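Local coordinates for protein haloalkane dehalogenase (Mycobacterium rhodesiae, PDB 4MJ3) that catalyses the hydrolytic cleavage of carbon-halogen bonds in haloalkanes, as a haloalkane dehalogenase of the alpha/beta-hydrolase fold, at residues A[9-14]-A[56-61]; A[19-24]-A[84-89]; A[80-85]-A[102-107]. All blocks are in the same frame, centred on the assembly; numbering follows the deposited sequence.

Contact 1: A[9-14]-A[56-61]; sequences ERFTAL and PSWSYL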
loop_
_atom_site.group_PDB
_atom_site.type_symbol
_atom_site.label_atom_id
_atom_site.label_comp_id
_atom_site.label_asym_id
_atom_site.label_seq_id
_atom_site.Cartn_x
_atom_site.Cartn_y
_atom_site.Cartn_z
ATOM N N GLU A 9 8.108 -3.073 22.294
ATOM C CA GLU A 9 7.025 -3.176 23.281
ATOM C C GLU A 9 5.683 -2.634 22.746
ATOM O O GLU A 9 4.619 -3.050 23.192
ATOM C CB GLU A 9 7.413 -2.474 24.573
ATOM C CG GLU A 9 8.572 -3.194 25.315
ATOM C CD GLU A 9 9.971 -2.776 24.855
ATOM O OE1 GLU A 9 10.095 -2.112 23.806
ATOM O OE2 GLU A 9 10.961 -3.129 25.534
ATOM N N ARG A 10 5.724 -1.754 21.755
ATOM C CA ARG A 10 4.477 -1.222 21.184
ATOM C C ARG A 10 3.677 -2.285 20.455
ATOM O O ARG A 10 2.467 -2.113 20.244
ATOM C CB ARG A 10 4.767 -0.052 20.226
ATOM C CG ARG A 10 5.381 1.168 20.896
ATOM C CD ARG A 10 4.357 1.987 21.672
ATOM N NE ARG A 10 3.398 2.650 20.784
ATOM C CZ ARG A 10 2.464 3.503 21.197
ATOM N NH1 ARG A 10 2.327 3.777 22.497
ATOM N NH2 ARG A 10 1.642 4.068 20.322
ATOM N N PHE A 11 4.327 -3.381 20.051
ATOM C CA PHE A 11 3.684 -4.373 19.172
ATOM C C PHE A 11 3.334 -5.674 19.891
ATOM O O PHE A 11 3.025 -6.671 19.248
ATOM C CB PHE A 11 4.579 -4.634 17.963
ATOM C CG PHE A 11 4.921 -3.388 17.203
ATOM C CD1 PHE A 11 3.978 -2.803 16.385
ATOM C CD2 PHE A 11 6.139 -2.755 17.370
ATOM C CE1 PHE A 11 4.271 -1.637 15.686
ATOM C CE2 PHE A 11 6.447 -1.600 16.682
ATOM C CZ PHE A 11 5.494 -1.032 15.852
ATOM N N THR A 12 3.333 -5.628 21.221
ATOM C CA THR A 12 3.037 -6.818 22.024
ATOM C C THR A 12 1.546 -7.178 21.920
ATOM O O THR A 12 0.670 -6.317 21.988
ATOM C CB THR A 12 3.516 -6.675 23.483
ATOM O OG1 THR A 12 2.990 -5.484 24.068
ATOM C CG2 THR A 12 5.029 -6.637 23.515
ATOM N N ALA A 13 1.280 -8.450 21.647
ATOM C CA ALA A 13 -0.076 -9.009 21.666
ATOM C C ALA A 13 -1.128 -8.275 20.799
ATOM O O ALA A 13 -2.264 -8.083 21.235
ATOM C CB ALA A 13 -0.558 -9.108 23.106
ATOM N N LEU A 14 -0.770 -7.903 19.573
ATOM C CA LEU A 14 -1.754 -7.337 18.648
ATOM C C LEU A 14 -2.729 -8.418 18.175
ATOM O O LEU A 14 -2.299 -9.496 17.796
ATOM C CB LEU A 14 -1.065 -6.744 17.434
ATOM C CG LEU A 14 -0.078 -5.618 17.731
ATOM C CD1 LEU A 14 0.502 -5.112 16.434
ATOM C CD2 LEU A 14 -0.733 -4.478 18.505
ATOM N N PRO A 56 -2.521 5.908 6.545
ATOM C CA PRO A 56 -1.388 5.886 7.463
ATOM C C PRO A 56 -1.419 4.511 8.137
ATOM O O PRO A 56 -1.465 4.404 9.357
ATOM C CB PRO A 56 -1.760 6.946 8.483
ATOM C CG PRO A 56 -3.257 6.869 8.557
ATOM C CD PRO A 56 -3.768 6.201 7.284
ATOM N N SER A 57 -1.460 3.465 7.331
ATOM C CA SER A 57 -1.649 2.102 7.851
ATOM C C SER A 57 -0.314 1.365 7.894
ATOM O O SER A 57 0.756 1.993 7.899
ATOM C CB SER A 57 -2.686 1.378 7.003
ATOM O OG SER A 57 -2.224 1.170 5.687
ATOM N N TRP A 58 -0.379 0.044 8.056
ATOM C CA TRP A 58 0.788 -0.815 7.901
ATOM C C TRP A 58 0.300 -2.217 7.591
ATOM O O TRP A 58 -0.898 -2.393 7.315
ATOM C CB TRP A 58 1.717 -0.756 9.118
ATOM C CG TRP A 58 1.192 -1.166 10.468
ATOM C CD1 TRP A 58 0.301 -0.486 11.251
ATOM C CD2 TRP A 58 1.618 -2.304 11.251
ATOM N NE1 TRP A 58 0.124 -1.160 12.458
ATOM C CE2 TRP A 58 0.915 -2.268 12.466
ATOM C CE3 TRP A 58 2.541 -3.343 11.039
ATOM C CZ2 TRP A 58 1.111 -3.222 13.468
ATOM C CZ3 TRP A 58 2.710 -4.307 12.020
ATOM C CH2 TRP A 58 2.025 -4.224 13.222
ATOM N N SER A 59 1.200 -3.204 7.604
ATOM C CA SER A 59 0.848 -4.572 7.180
ATOM C C SER A 59 -0.246 -5.239 8.020
ATOM O O SER A 59 -0.904 -6.172 7.564
ATOM C CB SER A 59 2.094 -5.443 7.130
ATOM O OG SER A 59 2.945 -4.984 6.078
ATOM N N TYR A 60 -0.498 -4.697 9.211
ATOM C CA TYR A 60 -1.639 -5.069 10.036
ATOM C C TYR A 60 -2.957 -5.034 9.265
ATOM O O TYR A 60 -3.847 -5.855 9.512
ATOM C CB TYR A 60 -1.733 -4.188 11.276
ATOM C CG TYR A 60 -2.656 -4.703 12.331
ATOM C CD1 TYR A 60 -2.258 -5.752 13.141
ATOM C CD2 TYR A 60 -3.929 -4.161 12.528
ATOM C CE1 TYR A 60 -3.080 -6.239 14.139
ATOM C CE2 TYR A 60 -4.757 -4.643 13.525
ATOM C CZ TYR A 60 -4.339 -5.695 14.316
ATOM O OH TYR A 60 -5.134 -6.206 15.314
ATOM N N LEU A 61 -3.070 -4.086 8.336
ATOM C CA LEU A 61 -4.242 -3.956 7.457
ATOM C C LEU A 61 -4.578 -5.215 6.657
ATOM O O LEU A 61 -5.735 -5.432 6.306
ATOM C CB LEU A 61 -4.011 -2.773 6.502
ATOM C CG LEU A 61 -5.094 -2.421 5.482
ATOM C CD1 LEU A 61 -6.411 -2.113 6.184
ATOM C CD2 LEU A 61 -4.615 -1.232 4.660
#

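Contact 2: A[19-24]-A[84-89]; sequences FAPRYV and FGRSDK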
loop_
_atom_site.group_PDB
_atom_site.type_symbol
_atom_site.label_atom_id
_atom_site.label_comp_id
_atom_site.label_asym_id
_atom_site.label_seq_id
_atom_site.Cartn_x
_atom_site.Cartn_y
_atom_site.Cartn_z
ATOM N N PHE A 19 1.933 -13.245 13.054
ATOM C CA PHE A 19 2.902 -13.351 11.971
ATOM C C PHE A 19 4.236 -12.787 12.459
ATOM O O PHE A 19 4.301 -11.666 12.952
ATOM C CB PHE A 19 2.409 -12.579 10.748
ATOM C CG PHE A 19 1.003 -12.929 10.336
ATOM C CD1 PHE A 19 0.666 -14.241 10.032
ATOM C CD2 PHE A 19 0.007 -11.970 10.308
ATOM C CE1 PHE A 19 -0.633 -14.576 9.664
ATOM C CE2 PHE A 19 -1.283 -12.294 9.920
ATOM C CZ PHE A 19 -1.602 -13.609 9.615
ATOM N N ALA A 20 5.283 -13.599 12.360
ATOM C CA ALA A 20 6.589 -13.231 12.891
ATOM C C ALA A 20 7.163 -12.058 12.111
ATOM O O ALA A 20 7.102 -12.064 10.883
ATOM C CB ALA A 20 7.531 -14.419 12.821
ATOM N N PRO A 21 7.749 -11.075 12.818
ATOM C CA PRO A 21 8.406 -9.963 12.113
ATOM C C PRO A 21 9.681 -10.409 11.424
ATOM O O PRO A 21 10.491 -11.160 12.008
ATOM C CB PRO A 21 8.731 -8.972 13.226
ATOM C CG PRO A 21 8.806 -9.792 14.460
ATOM C CD PRO A 21 7.800 -10.897 14.279
ATOM N N ARG A 22 9.821 -9.999 10.165
ATOM C CA ARG A 22 11.048 -10.191 9.416
ATOM C C ARG A 22 11.531 -8.816 8.993
ATOM O O ARG A 22 10.748 -7.856 8.931
ATOM C CB ARG A 22 10.818 -11.101 8.199
ATOM C CG ARG A 22 10.131 -12.419 8.529
ATOM C CD ARG A 22 11.070 -13.519 9.006
ATOM N NE ARG A 22 12.140 -13.859 8.064
ATOM N N TYR A 23 12.822 -8.722 8.719
ATOM C CA TYR A 23 13.430 -7.454 8.406
ATOM C C TYR A 23 14.441 -7.553 7.285
ATOM O O TYR A 23 15.127 -8.565 7.145
ATOM C CB TYR A 23 14.151 -6.885 9.634
ATOM C CG TYR A 23 13.265 -6.711 10.818
ATOM C CD1 TYR A 23 12.414 -5.611 10.912
ATOM C CD2 TYR A 23 13.260 -7.634 11.849
ATOM C CE1 TYR A 23 11.602 -5.431 12.014
ATOM C CE2 TYR A 23 12.438 -7.471 12.940
ATOM C CZ TYR A 23 11.610 -6.376 13.011
ATOM O OH TYR A 23 10.787 -6.196 14.086
ATOM N N VAL A 24 14.531 -6.475 6.509
ATOM C CA VAL A 24 15.612 -6.273 5.554
ATOM C C VAL A 24 16.187 -4.878 5.766
ATOM O O VAL A 24 15.509 -3.998 6.292
ATOM C CB VAL A 24 15.133 -6.406 4.081
ATOM C CG1 VAL A 24 14.827 -7.858 3.732
ATOM C CG2 VAL A 24 13.941 -5.494 3.793
ATOM N N PHE A 84 6.415 3.793 8.611
ATOM C CA PHE A 84 5.159 3.121 9.011
ATOM C C PHE A 84 5.397 1.772 9.657
ATOM O O PHE A 84 6.460 1.172 9.486
ATOM C CB PHE A 84 4.255 2.984 7.764
ATOM C CG PHE A 84 3.881 4.313 7.183
ATOM C CD1 PHE A 84 4.733 4.950 6.299
ATOM C CD2 PHE A 84 2.735 4.985 7.620
ATOM C CE1 PHE A 84 4.458 6.227 5.847
ATOM C CE2 PHE A 84 2.456 6.268 7.157
ATOM C CZ PHE A 84 3.312 6.867 6.259
ATOM N N GLY A 85 4.417 1.309 10.412
ATOM C CA GLY A 85 4.439 -0.040 10.922
ATOM C C GLY A 85 5.654 -0.277 11.789
ATOM O O GLY A 85 5.943 0.524 12.677
ATOM N N ARG A 86 6.338 -1.392 11.536
ATOM C CA ARG A 86 7.544 -1.752 12.241
ATOM C C ARG A 86 8.828 -1.385 11.466
ATOM O O ARG A 86 9.921 -1.763 11.876
ATOM C CB ARG A 86 7.492 -3.236 12.586
ATOM C CG ARG A 86 6.280 -3.604 13.418
ATOM C CD ARG A 86 6.286 -5.068 13.843
ATOM N NE ARG A 86 7.227 -5.273 14.938
ATOM C CZ ARG A 86 7.198 -6.266 15.815
ATOM N NH1 ARG A 86 6.279 -7.217 15.732
ATOM N NH2 ARG A 86 8.118 -6.308 16.776
ATOM N N SER A 87 8.693 -0.616 10.384
ATOM C CA SER A 87 9.849 -0.102 9.665
ATOM C C SER A 87 10.424 1.140 10.351
ATOM O O SER A 87 9.749 1.799 11.153
ATOM C CB SER A 87 9.518 0.195 8.205
ATOM O OG SER A 87 9.219 -1.004 7.473
ATOM N N ASP A 88 11.690 1.412 10.081
ATOM C CA ASP A 88 12.328 2.618 10.602
ATOM C C ASP A 88 11.684 3.889 10.044
ATOM O O ASP A 88 11.030 3.871 9.002
ATOM C CB ASP A 88 13.827 2.613 10.286
ATOM C CG ASP A 88 14.612 1.651 11.166
ATOM O OD1 ASP A 88 14.042 1.122 12.143
ATOM O OD2 ASP A 88 15.818 1.441 10.876
ATOM N N LYS A 89 11.885 4.997 10.766
ATOM C CA LYS A 89 11.092 6.202 10.567
ATOM C C LYS A 89 11.984 7.457 10.603
ATOM O O LYS A 89 12.265 8.020 11.665
ATOM C CB LYS A 89 9.978 6.299 11.620
ATOM C CG LYS A 89 9.060 5.077 11.649
ATOM C CD LYS A 89 7.932 5.205 12.650
ATOM C CE LYS A 89 6.961 4.051 12.521
ATOM N NZ LYS A 89 7.596 2.736 12.781
HETATM O O HOH W 1 9.786 -3.932 15.300
#

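Contact 3: A[80-85]-A[102-107]; sequences DLVGFG and VDWMWA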
loop_
_atom_site.group_PDB
_atom_site.type_symbol
_atom_site.label_atom_id
_atom_site.label_comp_id
_atom_site.label_asym_id
_atom_site.label_seq_id
_atom_site.Cartn_x
_atom_site.Cartn_y
_atom_site.Cartn_z
ATOM N N ASP A 80 6.113 -3.186 5.208
ATOM C CA ASP A 80 5.819 -1.881 5.778
ATOM C C ASP A 80 6.671 -0.775 5.133
ATOM O O ASP A 80 7.896 -0.836 5.116
ATOM C CB ASP A 80 6.081 -1.847 7.285
ATOM C CG ASP A 80 5.100 -2.681 8.100
ATOM O OD1 ASP A 80 4.014 -3.095 7.592
ATOM O OD2 ASP A 80 5.439 -2.949 9.279
ATOM N N LEU A 81 6.008 0.247 4.636
ATOM C CA LEU A 81 6.691 1.421 4.083
ATOM C C LEU A 81 7.567 2.077 5.147
ATOM O O LEU A 81 7.230 2.084 6.314
ATOM C CB LEU A 81 5.663 2.425 3.578
ATOM C CG LEU A 81 4.780 2.009 2.395
ATOM C CD1 LEU A 81 3.605 2.956 2.230
ATOM C CD2 LEU A 81 5.597 1.949 1.131
ATOM N N VAL A 82 8.659 2.687 4.697
ATOM C CA VAL A 82 9.497 3.506 5.565
ATOM C C VAL A 82 8.584 4.587 6.134
ATOM O O VAL A 82 7.833 5.222 5.407
ATOM C CB VAL A 82 10.683 4.103 4.778
ATOM C CG1 VAL A 82 11.439 5.123 5.608
ATOM C CG2 VAL A 82 11.638 2.990 4.330
ATOM N N GLY A 83 8.690 4.819 7.444
ATOM C CA GLY A 83 7.810 5.758 8.127
ATOM C C GLY A 83 6.614 5.103 8.810
ATOM O O GLY A 83 5.886 5.796 9.534
ATOM N N PHE A 84 6.415 3.793 8.611
ATOM C CA PHE A 84 5.159 3.121 9.011
ATOM C C PHE A 84 5.397 1.772 9.657
ATOM O O PHE A 84 6.460 1.172 9.486
ATOM C CB PHE A 84 4.255 2.984 7.764
ATOM C CG PHE A 84 3.881 4.313 7.183
ATOM C CD1 PHE A 84 4.733 4.950 6.299
ATOM C CD2 PHE A 84 2.735 4.985 7.620
ATOM C CE1 PHE A 84 4.458 6.227 5.847
ATOM C CE2 PHE A 84 2.456 6.268 7.157
ATOM C CZ PHE A 84 3.312 6.867 6.259
ATOM N N GLY A 85 4.417 1.309 10.412
ATOM C CA GLY A 85 4.439 -0.040 10.922
ATOM C C GLY A 85 5.654 -0.277 11.789
ATOM O O GLY A 85 5.943 0.524 12.677
ATOM N N VAL A 102 9.585 4.904 -3.575
ATOM C CA VAL A 102 9.755 3.996 -4.701
ATOM C C VAL A 102 11.092 3.272 -4.578
ATOM O O VAL A 102 11.145 2.040 -4.718
ATOM C CB VAL A 102 9.619 4.759 -6.031
ATOM C CG1 VAL A 102 10.167 3.962 -7.211
ATOM C CG2 VAL A 102 8.157 5.126 -6.256
ATOM N N ASP A 103 12.164 4.020 -4.314
ATOM C CA ASP A 103 13.499 3.419 -4.223
ATOM C C ASP A 103 13.612 2.487 -3.006
ATOM O O ASP A 103 14.210 1.386 -3.081
ATOM C CB ASP A 103 14.596 4.490 -4.191
ATOM C CG ASP A 103 14.757 5.218 -5.534
ATOM O OD1 ASP A 103 14.307 4.683 -6.569
ATOM O OD2 ASP A 103 15.285 6.346 -5.535
ATOM N N TRP A 104 13.052 2.912 -1.890
ATOM C CA TRP A 104 13.078 2.079 -0.675
ATOM C C TRP A 104 12.293 0.787 -0.862
ATOM O O TRP A 104 12.771 -0.305 -0.537
ATOM C CB TRP A 104 12.512 2.847 0.520
ATOM C CG TRP A 104 13.385 3.930 1.049
ATOM C CD1 TRP A 104 14.741 3.930 1.132
ATOM C CD2 TRP A 104 12.940 5.170 1.618
ATOM N NE1 TRP A 104 15.173 5.098 1.735
ATOM C CE2 TRP A 104 14.092 5.871 2.050
ATOM C CE3 TRP A 104 11.682 5.733 1.849
ATOM C CZ2 TRP A 104 14.017 7.124 2.668
ATOM C CZ3 TRP A 104 11.604 6.969 2.471
ATOM C CH2 TRP A 104 12.770 7.665 2.851
HETATM N N MSE A 105 11.104 0.881 -1.440
HETATM C CA MSE A 105 10.292 -0.318 -1.661
HETATM C C MSE A 105 10.928 -1.275 -2.655
HETATM O O MSE A 105 10.915 -2.500 -2.440
HETATM C CB MSE A 105 8.877 0.078 -2.089
HETATM C CG MSE A 105 7.963 -1.110 -2.364
HETATM SE SE MSE A 105 7.810 -2.351 -0.827
HETATM C CE MSE A 105 6.790 -1.238 0.407
ATOM N N TRP A 106 11.471 -0.744 -3.750
ATOM C CA TRP A 106 12.157 -1.587 -4.717
ATOM C C TRP A 106 13.333 -2.287 -4.061
ATOM O O TRP A 106 13.508 -3.481 -4.254
ATOM C CB TRP A 106 12.622 -0.808 -5.947
ATOM C CG TRP A 106 13.212 -1.692 -6.963
ATOM C CD1 TRP A 106 14.497 -1.683 -7.398
ATOM C CD2 TRP A 106 12.556 -2.763 -7.669
ATOM N NE1 TRP A 106 14.677 -2.657 -8.341
ATOM C CE2 TRP A 106 13.511 -3.337 -8.529
ATOM C CE3 TRP A 106 11.262 -3.275 -7.671
ATOM C CZ2 TRP A 106 13.212 -4.400 -9.374
ATOM C CZ3 TRP A 106 10.963 -4.334 -8.522
ATOM C CH2 TRP A 106 11.923 -4.885 -9.347
ATOM N N ALA A 107 14.112 -1.553 -3.263
ATOM C CA ALA A 107 15.241 -2.158 -2.564
ATOM C C ALA A 107 14.810 -3.294 -1.631
ATOM O O ALA A 107 15.477 -4.322 -1.572
ATOM C CB ALA A 107 16.013 -1.114 -1.804
#

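Contact 1: A[9-14]-A[56-61]
F11 and L14 of the N-terminal arm press on the indole of W58 in an apolar contact of the alpha/beta-hydrolase fold. Segment 56-61 continues the His-Gly-Glu-Pro stretch after strand 48-52, with a cis peptide before P56; in haloalkane dehalogenases this loop helps line the active site, and probably does so here. A type II beta turn from F11 to L14 brings the two arm residues to the same indole.

The aromatic part is an offset edge-to-face pair. F11 turns its edge to one face of the six-membered ring of W58, with the planes at 70° and the centroids 5.6 Å apart; the nearest atoms are F11 CD1 and W58 CH2, 4.0 Å from each other. On the opposite face Y60 CB, of the same segment, lies over the rim. W58 CG sits between the backbone N and the carbonyl carbon (chi1 60°), a rotamer that sends the indole out toward the arm.

The aliphatic part belongs to L14. Its CD1 comes in at the rim of the indole, in the ring plane, 3.6 Å from W58 CZ2, so that F11 and L14 hold the benzo end from a face and from the edge. L14 also reaches Y60 through its CB.

No hydrogen bond crosses between 9-14 and 56-61; the polar ends of W58 and Y60 are satisfied elsewhere, W58 NE1 by A195 O and Y60 OH by P15 O. Within the arm, T12 OG1 donates to E9 O over 3.1 Å, tilted 22° from the carbonyl plane.

Contact 2: A[19-24]-A[84-89]
P21 and R86 face each other with their CA atoms 8.3 Å apart, as do Y23 and S87, so the chain leading into strand 22-27, the first and an outermost strand of the mixed alpha/beta-hydrolase sheet, runs past a type II' beta turn from F84 to S87, in the loop after strand 75-79, without backbone pairing. S87 N closes that turn on F84 O, and G85 supplies its positive phi.

R86 carries the contact. P21 lies over one face of its guanidinium, with P21 CG 3.8 Å from R86 NH1. Y23 approaches obliquely, its ring plane 83° from that of the guanidinium, and a water joins the two polar groups: Y23 OH is 2.8 Å from it, while R86 NE donates to it over 2.9 Å in the guanidinium plane. A bend at chi3 (76°) turns the arginine's end toward these partners. K89 NZ grips two carbonyls of the turn, G85 O from above the carbonyl plane and S87 O almost in line with the C=O bond, and has T6 OG1 as a third partner.

The D8 carboxylate, salt-bridged to R86 NH2, probably favours the charged guanidinium; the water helps fix its orientation, and P21 CB and CG pack over the rim of one face.

Contact 3: A[80-85]-A[102-107]
W104 and M105, successive residues of helix 98-112, receive V82 and L81 respectively from the turn that follows strand 75-79; turn and helix both lie in the connection from that strand to strand 117-121 of the alpha/beta-hydrolase sheet. The turn is of type II, running from L81 to F84 and closed by F84 N on L81 O, with G83 at a positive phi.

W104 comes first and lays its indole broadside to V82. The valine methyl CG1 stands over the six-membered ring as a CH-pi contact, 3.9 Å from its centroid and 19° off the normal. V82 CG2 covers the same face nearer the five-membered ring, and between the methyls V82 CB lies 3.5 Å from W104 CE3. With V82 CG1 anti to the backbone N (chi1 171°), both methyls are spread along the indole. M105, a selenomethionine, follows: its chain bends at chi2 and chi3, bringing CE back to L81 CD2 at 3.5 Å, a tight carbon pair. L81 and M105 cross at about a right angle, as do V82 and W104.

W104 NE1 donates to S28 O. L81 and M105 also meet helix 124-135 through I128 and L132, whereas the helix packs on the sheet through W104, against L34 and V26 of strands 33-41 and 22-27.

In the fold
The chain segment 80-89 connects contacts 2 and 3, which share F84 and G85 and have centres about 10 Å apart; the centre of contact 1 lies about 9 Å from that of contact 2 and about 16 Å from that of contact 3. Along the chain, the segments of contacts 1 and 2 alternate, and contact 1 closes before contact 3 opens. Together they join the N-terminal arm, outermost strand 22-27, helix 98-112 and two loops that follow strands of the mixed sheet. D80 bonds OD1 to S59 OG, OD2 to R86 N and O to S87 OG. W58 CB packs on G85 CA, so the loops after adjacent parallel strands 48-52 and 75-79 touch, probably near the active site, as in this family.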